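Iron-regulated transcriptional activator AFT2 (Saccharomyces cerevisiae, PDB 4LMG) activates genes of the iron regulon when iron is scarce, through a WRKY-GCM1-type domain that recognises the 5'-CACCC-3' element in their promoters. Local coordinates at residues A[6-17]-A[87-95]; A[26-35]-A[106-115]. All coordinates share one frame; numbering follows the deposited sequence.

Overall arrangement
The two contacts sit on opposite sides of the chain's centre, their own centres about 19 Å apart. Contact 1 lays the N-terminal residues along strand 87-93 at one border of the five-stranded antiparallel sheet; contact 2 packs the end of helix 21-29 against the start of helix 110-121. Helix 21-29 joins them: Val92 CG2 of contact 1 meets Phe29 CZ of contact 2 at 4.1 Å. The zinc ion held by Cys50, Cys73, His97 and His99 lies about 6 Å from the side chain of Ile34 and about 10 Å from that of Val92. Contact 1 touches the DNA through Met93, and the nearest atom of contact 2 is about 5 Å from it.

Contact 1: residues A[6-17]-A[87-95]; sequences LIHLDPVPSFED and KWNVVVMNN. With nucleotides of chain H.
Val91 sends its two methyls to different partners, His8 and Leu6. CG2 stands over one face of the His8 imidazole, 3.7 Å from the ring centroid and offset toward the rim beside CD2, a CH-pi contact. CG1, turned anti to the backbone N (chi1 -175°), runs into Leu6 CD1, which approaches at a slant; at 3.4 Å this carbon pair is tighter than usual van der Waals contact. Ile7 and Val92 occupy the other face of the sheet, and Leu9 fills in beside them: its CD1 touches Val92 CG2 at 3.5 Å while CD2 leans on Val90 CG1.

This is the border of the antiparallel sheet of the WRKY-GCM1 fold, with 7-8 as an outermost strand and 87-93 paired on its other side with strand 76-82. Ile7 and Val92 form a hydrogen-bonded pair, their N-H groups each using the other's carbonyl, and Leu9 N reaches Val90 O almost straight (2.8 Å, 171° at the hydrogen). Beyond Leu9 the chain swings outward. A water then spans the gap, donating to Leu9 O and accepting from Val90 N; a second does the same between Pro13 O and Trp88 N.

Val12 still touches Val90 with both methyls, and its CG1 also rests against Trp88 O. Phe15 turns its ring edge to the face of the Trp88 indole, a T-shaped pair with planes at 86° and the centroid of the five-membered ring 5.8 Å from that of the phenyl. At the root of the phenyl, Phe15 CB abuts Trp88 CD1 at 3.6 Å. Ile21 of helix 21-29 touches both aromatic side chains. At the far end, the extended Met93 side chain brings SD to 3.7 Å from C5' of DA1 of DNA chain H.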
loop_
_atom_site.group_PDB
_atom_site.type_symbol
_atom_site.label_atom_id
_atom_site.label_comp_id
_atom_site.label_asym_id
_atom_site.label_seq_id
_atom_site.Cartn_x
_atom_site.Cartn_y
_atom_site.Cartn_z
ATOM N N LEU A 6 -15.967 -23.135 -5.009
ATOM C CA LEU A 6 -15.224 -22.792 -6.216
ATOM C C LEU A 6 -16.172 -22.612 -7.393
ATOM O O LEU A 6 -16.583 -23.586 -8.022
ATOM C CB LEU A 6 -14.201 -23.881 -6.535
ATOM C CG LEU A 6 -13.102 -23.514 -7.532
ATOM C CD1 LEU A 6 -12.189 -22.454 -6.937
ATOM C CD2 LEU A 6 -12.303 -24.747 -7.925
ATOM N N ILE A 7 -16.512 -21.363 -7.694
ATOM C CA ILE A 7 -17.490 -21.068 -8.735
ATOM C C ILE A 7 -16.910 -20.202 -9.848
ATOM O O ILE A 7 -16.508 -19.063 -9.614
ATOM C CB ILE A 7 -18.724 -20.359 -8.153
ATOM C CG1 ILE A 7 -19.300 -21.166 -6.987
ATOM C CG2 ILE A 7 -19.769 -20.137 -9.234
ATOM C CD1 ILE A 7 -20.435 -20.477 -6.271
ATOM N N HIS A 8 -16.870 -20.745 -11.060
ATOM C CA HIS A 8 -16.394 -19.994 -12.215
ATOM C C HIS A 8 -17.500 -19.113 -12.778
ATOM O O HIS A 8 -18.635 -19.556 -12.935
ATOM C CB HIS A 8 -15.872 -20.937 -13.301
ATOM C CG HIS A 8 -14.585 -21.613 -12.944
ATOM N ND1 HIS A 8 -14.512 -22.634 -12.021
ATOM C CD2 HIS A 8 -13.321 -21.411 -13.384
ATOM C CE1 HIS A 8 -13.257 -23.034 -11.910
ATOM N NE2 HIS A 8 -12.513 -22.307 -12.725
ATOM N N LEU A 9 -17.162 -17.862 -13.076
ATOM C CA LEU A 9 -18.126 -16.915 -13.622
ATOM C C LEU A 9 -18.121 -16.922 -15.146
ATOM O O LEU A 9 -17.063 -16.955 -15.770
ATOM C CB LEU A 9 -17.843 -15.502 -13.102
ATOM C CG LEU A 9 -18.585 -15.065 -11.838
ATOM C CD1 LEU A 9 -18.533 -16.141 -10.768
ATOM C CD2 LEU A 9 -18.024 -13.749 -11.318
ATOM N N ASP A 10 -19.314 -16.896 -15.734
ATOM C CA ASP A 10 -19.469 -16.864 -17.184
ATOM C C ASP A 10 -20.734 -16.110 -17.577
ATOM O O ASP A 10 -21.759 -16.215 -16.904
ATOM C CB ASP A 10 -19.513 -18.283 -17.755
ATOM C CG ASP A 10 -18.143 -18.925 -17.827
ATOM O OD1 ASP A 10 -17.168 -18.214 -18.152
ATOM O OD2 ASP A 10 -18.042 -20.140 -17.562
ATOM N N PRO A 11 -20.662 -15.340 -18.673
ATOM C CA PRO A 11 -19.436 -15.169 -19.456
ATOM C C PRO A 11 -18.573 -14.048 -18.891
ATOM O O PRO A 11 -19.073 -13.202 -18.147
ATOM C CB PRO A 11 -19.968 -14.768 -20.828
ATOM C CG PRO A 11 -21.208 -14.000 -20.516
ATOM C CD PRO A 11 -21.807 -14.645 -19.289
ATOM N N VAL A 12 -17.291 -14.046 -19.239
ATOM C CA VAL A 12 -16.381 -13.003 -18.787
ATOM C C VAL A 12 -15.952 -12.128 -19.959
ATOM O O VAL A 12 -15.421 -12.628 -20.949
ATOM C CB VAL A 12 -15.133 -13.600 -18.112
ATOM C CG1 VAL A 12 -14.199 -12.495 -17.649
ATOM C CG2 VAL A 12 -15.536 -14.486 -16.946
ATOM N N PRO A 13 -16.189 -10.813 -19.853
ATOM C CA PRO A 13 -15.813 -9.865 -20.907
ATOM C C PRO A 13 -14.320 -9.917 -21.219
ATOM O O PRO A 13 -13.541 -10.440 -20.421
ATOM C CB PRO A 13 -16.197 -8.500 -20.312
ATOM C CG PRO A 13 -16.367 -8.735 -18.847
ATOM C CD PRO A 13 -16.830 -10.145 -18.708
ATOM N N SER A 14 -13.929 -9.380 -22.369
ATOM C CA SER A 14 -12.538 -9.435 -22.803
ATOM C C SER A 14 -11.704 -8.294 -22.222
ATOM O O SER A 14 -11.318 -7.369 -22.937
ATOM C CB SER A 14 -12.455 -9.424 -24.330
ATOM O OG SER A 14 -13.148 -10.531 -24.883
ATOM N N PHE A 15 -11.426 -8.369 -20.924
ATOM C CA PHE A 15 -10.616 -7.360 -20.253
ATOM C C PHE A 15 -9.248 -7.204 -20.912
ATOM O O PHE A 15 -8.606 -8.190 -21.274
ATOM C CB PHE A 15 -10.429 -7.716 -18.778
ATOM C CG PHE A 15 -11.715 -7.857 -18.019
ATOM C CD1 PHE A 15 -12.508 -6.753 -17.761
ATOM C CD2 PHE A 15 -12.123 -9.092 -17.547
ATOM C CE1 PHE A 15 -13.689 -6.879 -17.056
ATOM C CE2 PHE A 15 -13.299 -9.224 -16.841
ATOM C CZ PHE A 15 -14.084 -8.116 -16.593
ATOM N N GLU A 16 -8.806 -5.961 -21.061
ATOM C CA GLU A 16 -7.486 -5.685 -21.616
ATOM C C GLU A 16 -6.529 -5.179 -20.540
ATOM O O GLU A 16 -5.373 -4.856 -20.822
ATOM C CB GLU A 16 -7.584 -4.675 -22.759
ATOM C CG GLU A 16 -8.283 -5.214 -23.995
ATOM C CD GLU A 16 -8.284 -4.223 -25.142
ATOM O OE1 GLU A 16 -8.222 -3.004 -24.878
ATOM O OE2 GLU A 16 -8.339 -4.664 -26.310
ATOM N N ASP A 17 -7.015 -5.121 -19.305
ATOM C CA ASP A 17 -6.218 -4.629 -18.188
ATOM C C ASP A 17 -6.846 -5.038 -16.858
ATOM O O ASP A 17 -8.066 -5.011 -16.704
ATOM C CB ASP A 17 -6.086 -3.105 -18.268
ATOM C CG ASP A 17 -5.005 -2.558 -17.352
ATOM O OD1 ASP A 17 -4.884 -3.036 -16.204
ATOM O OD2 ASP A 17 -4.270 -1.644 -17.784
ATOM N N LYS A 87 -7.084 -15.066 -22.173
ATOM C CA LYS A 87 -8.322 -14.528 -21.623
ATOM C C LYS A 87 -8.269 -14.540 -20.101
ATOM O O LYS A 87 -7.479 -15.274 -19.504
ATOM C CB LYS A 87 -9.524 -15.350 -22.091
ATOM C CG LYS A 87 -9.717 -16.638 -21.308
ATOM C CD LYS A 87 -11.071 -17.267 -21.590
ATOM C CE LYS A 87 -11.316 -18.466 -20.687
ATOM N NZ LYS A 87 -12.646 -19.092 -20.933
ATOM N N TRP A 88 -9.114 -13.727 -19.476
ATOM C CA TRP A 88 -9.222 -13.704 -18.024
ATOM C C TRP A 88 -10.285 -14.682 -17.559
ATOM O O TRP A 88 -11.373 -14.738 -18.130
ATOM C CB TRP A 88 -9.589 -12.302 -17.534
ATOM C CG TRP A 88 -8.497 -11.288 -17.680
ATOM C CD1 TRP A 88 -8.210 -10.544 -18.787
ATOM C CD2 TRP A 88 -7.555 -10.892 -16.675
ATOM N NE1 TRP A 88 -7.142 -9.714 -18.536
ATOM C CE2 TRP A 88 -6.722 -9.909 -17.247
ATOM C CE3 TRP A 88 -7.332 -11.277 -15.349
ATOM C CZ2 TRP A 88 -5.683 -9.305 -16.539
ATOM C CZ3 TRP A 88 -6.298 -10.676 -14.646
ATOM C CH2 TRP A 88 -5.488 -9.701 -15.242
ATOM N N ASN A 89 -9.977 -15.460 -16.528
ATOM C CA ASN A 89 -11.009 -16.252 -15.876
ATOM C C ASN A 89 -11.287 -15.742 -14.462
ATOM O O ASN A 89 -10.374 -15.321 -13.746
ATOM C CB ASN A 89 -10.684 -17.751 -15.899
ATOM C CG ASN A 89 -9.397 -18.088 -15.177
ATOM O OD1 ASN A 89 -9.412 -18.481 -14.011
ATOM N ND2 ASN A 89 -8.275 -17.952 -15.873
ATOM N N VAL A 90 -12.556 -15.754 -14.075
ATOM C CA VAL A 90 -12.949 -15.231 -12.778
ATOM C C VAL A 90 -13.613 -16.312 -11.942
ATOM O O VAL A 90 -14.575 -16.948 -12.378
ATOM C CB VAL A 90 -13.898 -14.029 -12.919
ATOM C CG1 VAL A 90 -14.211 -13.437 -11.555
ATOM C CG2 VAL A 90 -13.287 -12.979 -13.834
ATOM N N VAL A 91 -13.091 -16.522 -10.739
ATOM C CA VAL A 91 -13.619 -17.548 -9.854
ATOM C C VAL A 91 -13.980 -16.974 -8.490
ATOM O O VAL A 91 -13.244 -16.156 -7.933
ATOM C CB VAL A 91 -12.609 -18.692 -9.660
ATOM C CG1 VAL A 91 -13.227 -19.809 -8.835
ATOM C CG2 VAL A 91 -12.139 -19.219 -11.009
ATOM N N VAL A 92 -15.120 -17.405 -7.961
ATOM C CA VAL A 92 -15.533 -17.032 -6.616
ATOM C C VAL A 92 -15.193 -18.158 -5.644
ATOM O O VAL A 92 -15.500 -19.323 -5.898
ATOM C CB VAL A 92 -17.046 -16.753 -6.544
ATOM C CG1 VAL A 92 -17.463 -16.483 -5.110
ATOM C CG2 VAL A 92 -17.418 -15.586 -7.446
ATOM N N MET A 93 -14.556 -17.802 -4.534
ATOM C CA MET A 93 -14.164 -18.769 -3.517
ATOM C C MET A 93 -14.839 -18.443 -2.188
ATOM O O MET A 93 -15.254 -17.307 -1.960
ATOM C CB MET A 93 -12.646 -18.756 -3.342
ATOM C CG MET A 93 -11.874 -18.829 -4.650
ATOM S SD MET A 93 -10.106 -18.550 -4.437
ATOM C CE MET A 93 -9.537 -18.719 -6.127
ATOM N N ASN A 94 -14.939 -19.441 -1.313
ATOM C CA ASN A 94 -15.569 -19.263 -0.007
ATOM C C ASN A 94 -16.774 -18.336 -0.074
ATOM O O ASN A 94 -16.746 -17.226 0.455
ATOM C CB ASN A 94 -14.561 -18.735 1.015
ATOM C CG ASN A 94 -13.538 -19.778 1.416
ATOM O OD1 ASN A 94 -12.341 -19.614 1.181
ATOM N ND2 ASN A 94 -14.006 -20.860 2.028
ATOM N N ASN A 95 -17.833 -18.801 -0.728
ATOM C CA ASN A 95 -19.018 -17.983 -0.938
ATOM C C ASN A 95 -19.730 -17.604 0.361
ATOM O O ASN A 95 -20.781 -16.964 0.338
ATOM C CB ASN A 95 -19.984 -18.692 -1.888
ATOM C CG ASN A 95 -21.090 -17.784 -2.370
ATOM O OD1 ASN A 95 -22.263 -17.996 -2.064
ATOM N ND2 ASN A 95 -20.719 -16.753 -3.117
ATOM O "O5'" DA H 1 -5.962 -18.329 -4.436
ATOM C "C5'" DA H 1 -6.696 -17.714 -3.380
ATOM C "C4'" DA H 1 -6.185 -16.310 -3.104
ATOM O "O4'" DA H 1 -7.043 -15.666 -2.131
ATOM C "C3'" DA H 1 -4.796 -16.230 -2.490
ATOM O "O3'" DA H 1 -4.228 -14.949 -2.736
ATOM C "C2'" DA H 1 -5.097 -16.428 -1.008
ATOM C "C1'" DA H 1 -6.448 -15.734 -0.849
ATOM N N9 DA H 1 -7.366 -16.444 0.036
ATOM C C8 DA H 1 -8.154 -17.517 -0.281
ATOM N N7 DA H 1 -8.884 -17.952 0.717
ATOM C C5 DA H 1 -8.553 -17.106 1.763
ATOM C C6 DA H 1 -8.986 -17.040 3.102
ATOM N N6 DA H 1 -9.884 -17.880 3.628
ATOM N N1 DA H 1 -8.456 -16.074 3.881
ATOM C C2 DA H 1 -7.558 -15.235 3.350
ATOM N N3 DA H 1 -7.075 -15.197 2.109
ATOM C C4 DA H 1 -7.618 -16.169 1.360
HETATM O O HOH W 1 -14.126 -17.547 -15.632
HETATM O O HOH W 2 -10.802 -11.991 -20.849
#

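Contact 2: residues A[26-35]-A[106-115]; sequences QKIFYPQGID and ITKTDDYKKF
Tyr30 and Tyr112 meet edge-to-face: Tyr112 CD1 lies over one face of the Tyr30 ring, toward its rim, with the planes at 77°. Tyr30 in turn directs its own CD2-CE2 edge at a face of Phe115, CE2 reaching Phe115 CG at 3.6 Å. Lys27 CG and Tyr112 O lie in plane at the edge of the Phe115 ring, and Gln26 CB packs on CE1. This aromatic cluster joins helix 21-29 to helix 110-121 in the WRKY-GCM1-fold domain, and Phe131 of helix 125-139 extends it.

Ile106 meets the other segment with two branches: CG2 sits 3.4 Å from Tyr30 CE1, whereas CD1, at the end of an extended chain (chi2 -175°), reaches 3.5 Å from Gly33 C. Gly33, at positive phi, is the C-prime residue of the Schellman motif that ends helix 21-29.

Two waters bridge polar atoms of the segments. One accepts from Gln26 NE2 and donates to the backbone Asp111 O. Asp35, which also pairs with Arg51, shares another with Tyr30 OH; that water donates to Asp35 OD2 and to Thr109 OG1, the N-cap oxygen that accepts from Tyr112 N at 3.2 Å.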
loop_
_atom_site.group_PDB
_atom_site.type_symbol
_atom_site.label_atom_id
_atom_site.label_comp_id
_atom_site.label_asym_id
_atom_site.label_seq_id
_atom_site.Cartn_x
_atom_site.Cartn_y
_atom_site.Cartn_z
ATOM N N GLN A 26 -18.118 -4.799 -9.459
ATOM C CA GLN A 26 -18.964 -3.941 -8.635
ATOM C C GLN A 26 -20.393 -3.900 -9.165
ATOM O O GLN A 26 -21.349 -3.917 -8.395
ATOM C CB GLN A 26 -18.393 -2.522 -8.552
ATOM C CG GLN A 26 -17.137 -2.400 -7.707
ATOM C CD GLN A 26 -16.530 -1.014 -7.769
ATOM O OE1 GLN A 26 -16.324 -0.462 -8.850
ATOM N NE2 GLN A 26 -16.251 -0.439 -6.608
ATOM N N LYS A 27 -20.532 -3.840 -10.485
ATOM C CA LYS A 27 -21.848 -3.845 -11.105
ATOM C C LYS A 27 -22.620 -5.094 -10.710
ATOM O O LYS A 27 -23.839 -5.057 -10.565
ATOM C CB LYS A 27 -21.734 -3.763 -12.627
ATOM C CG LYS A 27 -21.295 -2.405 -13.149
ATOM C CD LYS A 27 -21.191 -2.410 -14.667
ATOM C CE LYS A 27 -22.496 -2.848 -15.306
ATOM N NZ LYS A 27 -22.403 -2.876 -16.791
ATOM N N ILE A 28 -21.901 -6.195 -10.524
ATOM C CA ILE A 28 -22.529 -7.477 -10.230
ATOM C C ILE A 28 -22.776 -7.687 -8.739
ATOM O O ILE A 28 -23.827 -8.192 -8.342
ATOM C CB ILE A 28 -21.677 -8.653 -10.750
ATOM C CG1 ILE A 28 -21.504 -8.558 -12.266
ATOM C CG2 ILE A 28 -22.313 -9.979 -10.370
ATOM C CD1 ILE A 28 -20.650 -9.656 -12.845
ATOM N N PHE A 29 -21.813 -7.299 -7.913
ATOM C CA PHE A 29 -21.887 -7.631 -6.493
ATOM C C PHE A 29 -22.500 -6.559 -5.594
ATOM O O PHE A 29 -23.057 -6.875 -4.543
ATOM C CB PHE A 29 -20.526 -8.099 -5.979
ATOM C CG PHE A 29 -20.192 -9.497 -6.397
ATOM C CD1 PHE A 29 -20.610 -10.577 -5.635
ATOM C CD2 PHE A 29 -19.499 -9.737 -7.572
ATOM C CE1 PHE A 29 -20.321 -11.871 -6.026
ATOM C CE2 PHE A 29 -19.210 -11.031 -7.968
ATOM C CZ PHE A 29 -19.620 -12.096 -7.193
ATOM N N TYR A 30 -22.407 -5.301 -6.007
ATOM C CA TYR A 30 -23.047 -4.221 -5.261
ATOM C C TYR A 30 -24.531 -4.504 -5.008
ATOM O O TYR A 30 -25.005 -4.357 -3.886
ATOM C CB TYR A 30 -22.870 -2.879 -5.974
ATOM C CG TYR A 30 -21.739 -2.033 -5.433
ATOM C CD1 TYR A 30 -21.303 -2.176 -4.122
ATOM C CD2 TYR A 30 -21.115 -1.086 -6.233
ATOM C CE1 TYR A 30 -20.273 -1.399 -3.625
ATOM C CE2 TYR A 30 -20.086 -0.306 -5.745
ATOM C CZ TYR A 30 -19.669 -0.466 -4.442
ATOM O OH TYR A 30 -18.642 0.314 -3.956
ATOM N N PRO A 31 -25.271 -4.914 -6.052
ATOM C CA PRO A 31 -26.691 -5.212 -5.838
ATOM C C PRO A 31 -26.903 -6.335 -4.825
ATOM O O PRO A 31 -28.000 -6.462 -4.287
ATOM C CB PRO A 31 -27.170 -5.655 -7.224
ATOM C CG PRO A 31 -26.228 -4.992 -8.172
ATOM C CD PRO A 31 -24.898 -5.015 -7.473
ATOM N N GLN A 32 -25.867 -7.128 -4.564
ATOM C CA GLN A 32 -25.974 -8.242 -3.626
ATOM C C GLN A 32 -25.557 -7.842 -2.209
ATOM O O GLN A 32 -25.415 -8.693 -1.331
ATOM C CB GLN A 32 -25.115 -9.413 -4.102
ATOM C CG GLN A 32 -25.421 -9.877 -5.515
ATOM C CD GLN A 32 -26.732 -10.629 -5.613
ATOM O OE1 GLN A 32 -26.954 -11.609 -4.901
ATOM N NE2 GLN A 32 -27.613 -10.173 -6.498
ATOM N N GLY A 33 -25.358 -6.547 -1.991
ATOM C CA GLY A 33 -24.922 -6.063 -0.692
ATOM C C GLY A 33 -23.481 -6.449 -0.412
ATOM O O GLY A 33 -23.069 -6.583 0.741
ATOM N N ILE A 34 -22.714 -6.631 -1.480
ATOM C CA ILE A 34 -21.315 -7.018 -1.360
ATOM C C ILE A 34 -20.413 -5.910 -1.880
ATOM O O ILE A 34 -20.520 -5.502 -3.038
ATOM C CB ILE A 34 -21.024 -8.325 -2.117
ATOM C CG1 ILE A 34 -21.837 -9.471 -1.513
ATOM C CG2 ILE A 34 -19.534 -8.647 -2.073
ATOM C CD1 ILE A 34 -21.730 -10.774 -2.275
ATOM N N ASP A 35 -19.530 -5.430 -1.008
ATOM C CA ASP A 35 -18.646 -4.311 -1.309
ATOM C C ASP A 35 -17.226 -4.827 -1.542
ATOM O O ASP A 35 -16.494 -5.098 -0.592
ATOM C CB ASP A 35 -18.662 -3.319 -0.141
ATOM C CG ASP A 35 -17.937 -2.021 -0.455
ATOM O OD1 ASP A 35 -17.244 -1.947 -1.492
ATOM O OD2 ASP A 35 -18.059 -1.071 0.346
ATOM N N ILE A 106 -24.060 0.381 2.018
ATOM C CA ILE A 106 -23.121 0.537 0.916
ATOM C C ILE A 106 -23.299 1.866 0.183
ATOM O O ILE A 106 -22.320 2.515 -0.187
ATOM C CB ILE A 106 -23.248 -0.624 -0.092
ATOM C CG1 ILE A 106 -22.598 -1.888 0.473
ATOM C CG2 ILE A 106 -22.609 -0.252 -1.416
ATOM C CD1 ILE A 106 -22.565 -3.051 -0.499
ATOM N N THR A 107 -24.550 2.272 -0.017
ATOM C CA THR A 107 -24.849 3.479 -0.783
ATOM C C THR A 107 -24.322 4.752 -0.125
ATOM O O THR A 107 -24.289 5.812 -0.750
ATOM C CB THR A 107 -26.364 3.646 -1.009
ATOM O OG1 THR A 107 -27.001 3.980 0.231
ATOM C CG2 THR A 107 -26.965 2.368 -1.561
ATOM N N LYS A 108 -23.917 4.646 1.136
ATOM C CA LYS A 108 -23.459 5.812 1.885
ATOM C C LYS A 108 -21.938 5.932 1.864
ATOM O O LYS A 108 -21.371 6.861 2.440
ATOM C CB LYS A 108 -23.970 5.754 3.327
ATOM C CG LYS A 108 -25.485 5.664 3.433
ATOM C CD LYS A 108 -25.945 5.604 4.879
ATOM C CE LYS A 108 -27.463 5.515 4.968
ATOM N NZ LYS A 108 -27.943 5.473 6.378
ATOM N N THR A 109 -21.286 4.990 1.191
ATOM C CA THR A 109 -19.831 4.960 1.133
ATOM C C THR A 109 -19.301 5.814 -0.008
ATOM O O THR A 109 -20.016 6.100 -0.970
ATOM C CB THR A 109 -19.305 3.527 0.945
ATOM O OG1 THR A 109 -19.648 3.062 -0.367
ATOM C CG2 THR A 109 -19.903 2.596 1.991
ATOM N N ASP A 110 -18.037 6.209 0.104
ATOM C CA ASP A 110 -17.390 7.031 -0.910
ATOM C C ASP A 110 -17.107 6.248 -2.187
ATOM O O ASP A 110 -17.156 6.799 -3.287
ATOM C CB ASP A 110 -16.092 7.626 -0.361
ATOM C CG ASP A 110 -15.276 8.334 -1.425
ATOM O OD1 ASP A 110 -15.704 9.414 -1.887
ATOM O OD2 ASP A 110 -14.202 7.813 -1.792
ATOM N N ASP A 111 -16.810 4.961 -2.043
ATOM C CA ASP A 111 -16.507 4.135 -3.207
ATOM C C ASP A 111 -17.745 3.862 -4.056
ATOM O O ASP A 111 -17.658 3.807 -5.281
ATOM C CB ASP A 111 -15.811 2.834 -2.799
ATOM C CG ASP A 111 -14.304 2.995 -2.691
ATOM O OD1 ASP A 111 -13.705 3.610 -3.600
ATOM O OD2 ASP A 111 -13.717 2.515 -1.698
ATOM N N TYR A 112 -18.896 3.696 -3.412
ATOM C CA TYR A 112 -20.134 3.527 -4.162
ATOM C C TYR A 112 -20.450 4.796 -4.942
ATOM O O TYR A 112 -20.789 4.747 -6.123
ATOM C CB TYR A 112 -21.304 3.176 -3.246
ATOM C CG TYR A 112 -22.607 3.026 -4.004
ATOM C CD1 TYR A 112 -22.864 1.889 -4.758
ATOM C CD2 TYR A 112 -23.571 4.027 -3.977
ATOM C CE1 TYR A 112 -24.046 1.747 -5.460
ATOM C CE2 TYR A 112 -24.760 3.894 -4.674
ATOM C CZ TYR A 112 -24.991 2.750 -5.413
ATOM O OH TYR A 112 -26.167 2.608 -6.112
ATOM N N LYS A 113 -20.332 5.936 -4.273
ATOM C CA LYS A 113 -20.591 7.216 -4.915
ATOM C C LYS A 113 -19.642 7.427 -6.088
ATOM O O LYS A 113 -20.052 7.888 -7.153
ATOM C CB LYS A 113 -20.476 8.356 -3.904
ATOM C CG LYS A 113 -21.515 8.285 -2.795
ATOM C CD LYS A 113 -21.318 9.392 -1.772
ATOM C CE LYS A 113 -22.340 9.292 -0.652
ATOM N NZ LYS A 113 -23.733 9.440 -1.157
ATOM N N LYS A 114 -18.376 7.075 -5.890
ATOM C CA LYS A 114 -17.398 7.147 -6.966
ATOM C C LYS A 114 -17.739 6.139 -8.059
ATOM O O LYS A 114 -17.572 6.416 -9.246
ATOM C CB LYS A 114 -15.985 6.901 -6.435
ATOM C CG LYS A 114 -15.426 8.055 -5.618
ATOM C CD LYS A 114 -14.008 7.773 -5.150
ATOM C CE LYS A 114 -13.403 8.997 -4.479
ATOM N NZ LYS A 114 -12.033 8.730 -3.958
ATOM N N PHE A 115 -18.215 4.967 -7.648
ATOM C CA PHE A 115 -18.660 3.944 -8.591
ATOM C C PHE A 115 -19.814 4.474 -9.431
ATOM O O PHE A 115 -19.853 4.286 -10.646
ATOM C CB PHE A 115 -19.090 2.684 -7.839
ATOM C CG PHE A 115 -19.978 1.766 -8.636
ATOM C CD1 PHE A 115 -19.440 0.897 -9.572
ATOM C CD2 PHE A 115 -21.350 1.761 -8.438
ATOM C CE1 PHE A 115 -20.255 0.046 -10.303
ATOM C CE2 PHE A 115 -22.168 0.914 -9.164
ATOM C CZ PHE A 115 -21.620 0.054 -10.098
HETATM O O HOH W 3 -15.567 2.608 -6.693
HETATM O O HOH W 4 -18.513 0.862 -1.287
#